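Putative acetyltransferase Ta0821 (Thermoplasma acidophilum DSM 1728, PDB 3C26) probably transfers acyl groups other than amino-acyl ones, as a putative acetyltransferase of the GNAT family. Local coordinates at residues 215-220 / 237-242. Residues are numbered along the deposited sequence; the frame is centred on the assembly and turned at random.
Sequences IDLFVN and GRITFY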
loop_
_atom_site.group_PDB
_atom_site.type_symbol
_atom_site.label_atom_id
_atom_site.label_comp_id
_atom_site.label_asym_id
_atom_site.label_seq_id
_atom_site.Cartn_x
_atom_site.Cartn_y
_atom_site.Cartn_z
ATOM N N ILE A 215 18.654 6.150 -2.372
ATOM C CA ILE A 215 19.123 6.346 -1.005
ATOM C C ILE A 215 18.001 6.077 -0.052
ATOM O O ILE A 215 16.856 6.464 -0.285
ATOM C CB ILE A 215 19.622 7.809 -0.726
ATOM C CG1 ILE A 215 20.615 8.282 -1.786
ATOM C CG2 ILE A 215 20.255 7.941 0.670
ATOM C CD1 ILE A 215 20.847 9.799 -1.785
ATOM N N ASP A 216 18.326 5.305 0.979
ATOM C CA ASP A 216 17.412 5.054 2.065
ATOM C C ASP A 216 17.895 5.842 3.288
ATOM O O ASP A 216 19.094 5.881 3.562
ATOM C CB ASP A 216 17.396 3.546 2.452
ATOM C CG ASP A 216 16.856 2.616 1.348
ATOM O OD1 ASP A 216 15.918 2.965 0.616
ATOM O OD2 ASP A 216 17.368 1.489 1.231
ATOM N N LEU A 217 16.946 6.476 3.981
ATOM C CA LEU A 217 17.181 7.208 5.207
ATOM C C LEU A 217 16.245 6.742 6.280
ATOM O O LEU A 217 15.040 6.708 6.091
ATOM C CB LEU A 217 17.053 8.752 5.003
ATOM C CG LEU A 217 17.938 9.282 3.841
ATOM C CD1 LEU A 217 17.177 9.362 2.517
ATOM C CD2 LEU A 217 18.529 10.660 4.195
ATOM N N PHE A 218 16.816 6.349 7.404
ATOM C CA PHE A 218 16.062 5.950 8.571
ATOM C C PHE A 218 16.086 7.059 9.617
ATOM O O PHE A 218 17.097 7.329 10.271
ATOM C CB PHE A 218 16.635 4.688 9.180
ATOM C CG PHE A 218 16.348 3.480 8.419
ATOM C CD1 PHE A 218 16.988 3.226 7.216
ATOM C CD2 PHE A 218 15.377 2.592 8.864
ATOM C CE1 PHE A 218 16.706 2.085 6.504
ATOM C CE2 PHE A 218 15.097 1.415 8.150
ATOM C CZ PHE A 218 15.738 1.179 6.974
ATOM N N VAL A 219 14.945 7.691 9.794
ATOM C CA VAL A 219 14.853 8.827 10.706
ATOM C C VAL A 219 14.440 8.319 12.054
ATOM O O VAL A 219 13.270 8.070 12.322
ATOM C CB VAL A 219 13.897 9.875 10.197
ATOM C CG1 VAL A 219 13.924 11.157 11.099
ATOM C CG2 VAL A 219 14.285 10.212 8.780
ATOM N N ASN A 220 15.451 8.174 12.893
ATOM C CA ASN A 220 15.310 7.680 14.275
ATOM C C ASN A 220 14.895 8.745 15.284
ATOM O O ASN A 220 14.335 8.446 16.338
ATOM C CB ASN A 220 16.618 7.039 14.718
ATOM C CG ASN A 220 16.894 5.711 13.998
ATOM O OD1 ASN A 220 16.082 4.799 14.073
ATOM N ND2 ASN A 220 18.024 5.616 13.295
ATOM N N GLY A 237 17.384 9.905 -7.704
ATOM C CA GLY A 237 16.923 8.532 -7.725
ATOM C C GLY A 237 15.809 8.291 -6.752
ATOM O O GLY A 237 15.086 9.211 -6.365
ATOM N N ARG A 238 15.665 7.034 -6.340
ATOM C CA ARG A 238 14.632 6.723 -5.402
ATOM C C ARG A 238 15.051 7.072 -3.962
ATOM O O ARG A 238 16.000 6.507 -3.410
ATOM C CB ARG A 238 14.236 5.270 -5.482
ATOM C CG ARG A 238 13.028 4.925 -4.566
ATOM C CD ARG A 238 12.745 3.414 -4.663
ATOM N NE ARG A 238 11.545 3.047 -3.916
ATOM C CZ ARG A 238 10.926 1.868 -3.982
ATOM N NH1 ARG A 238 11.393 0.894 -4.756
ATOM N NH2 ARG A 238 9.835 1.666 -3.262
ATOM N N ILE A 239 14.328 8.026 -3.380
ATOM C CA ILE A 239 14.604 8.479 -2.003
ATOM C C ILE A 239 13.489 8.029 -1.082
ATOM O O ILE A 239 12.334 8.437 -1.233
ATOM C CB ILE A 239 14.786 10.029 -1.864
ATOM C CG1 ILE A 239 15.760 10.552 -2.905
ATOM C CG2 ILE A 239 15.299 10.386 -0.472
ATOM C CD1 ILE A 239 17.091 9.783 -2.953
ATOM N N THR A 240 13.861 7.188 -0.121
ATOM C CA THR A 240 12.916 6.567 0.819
ATOM C C THR A 240 13.311 6.825 2.269
ATOM O O THR A 240 14.446 6.532 2.731
ATOM C CB THR A 240 12.803 5.007 0.612
ATOM O OG1 THR A 240 12.704 4.669 -0.801
ATOM C CG2 THR A 240 11.607 4.404 1.389
ATOM N N PHE A 241 12.334 7.380 2.973
ATOM C CA PHE A 241 12.455 7.658 4.392
ATOM C C PHE A 241 11.629 6.691 5.157
ATOM O O PHE A 241 10.449 6.507 4.882
ATOM C CB PHE A 241 11.960 9.053 4.739
ATOM C CG PHE A 241 12.704 10.151 4.041
ATOM C CD1 PHE A 241 12.344 10.527 2.753
ATOM C CD2 PHE A 241 13.775 10.803 4.651
ATOM C CE1 PHE A 241 13.007 11.524 2.102
ATOM C CE2 PHE A 241 14.444 11.819 3.982
ATOM C CZ PHE A 241 14.059 12.184 2.727
ATOM N N TYR A 242 12.307 6.075 6.127
ATOM C CA TYR A 242 11.684 5.215 7.125
ATOM C C TYR A 242 11.727 6.036 8.387
ATOM O O TYR A 242 12.786 6.286 8.933
ATOM C CB TYR A 242 12.452 3.923 7.266
ATOM C CG TYR A 242 12.478 3.056 6.017
ATOM C CD1 TYR A 242 13.420 3.243 5.018
ATOM C CD2 TYR A 242 11.590 2.029 5.874
ATOM C CE1 TYR A 242 13.466 2.430 3.932
ATOM C CE2 TYR A 242 11.628 1.191 4.786
ATOM C CZ TYR A 242 12.554 1.399 3.807
ATOM O OH TYR A 242 12.526 0.584 2.699
HETATM O O HOH W 1 15.365 4.234 -1.640
#
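OD1 of D216 is held by a water that also bonds OG1 of T240 across the strands, and by OG1 of T44, from a loop. The water lies 2.6 Å from OD1 of D216 and has a third partner in the backbone O of R238. A short acid and a small hydroxyl suit this pair, because both can bond the same water from adjacent strands. The strands run parallel, joined by five backbone hydrogen bonds, the shortest from V219 N to Y242 O (2.7 Å). On the face of D216 and T240, F218 and Y242 form an offset stack, centroids 4.5 Å apart and planes 8° from parallel. F218 CZ lies over the rim of the Y242 ring, while Y242 CB sits over the face of the F218 ring, 4.0 Å from its centroid. In both residues CG is anti to the carbonyl carbon (chi1 -74° in F218), and similar chi2 angles turn the rings alike. W179 meets both edge-to-face. An alanine in place of F218 would probably leave one face of Y242 without its stacking partner and open a gap beside W179. The other face is apolar: L217 CD1 reaches I239 CG2 at 3.7 Å and also lies over the F241 ring, a CH-pi contact, and F228 of helix 225-232 touches both L217 and F241. This is the parallel pairing of the beta-alpha-beta unit formed by strand 214-221, helix 225-232 and strand 237-243, its helix against the apolar face; on the opposite face the buried carboxylate is probably stabilised by its hydrogen bonds.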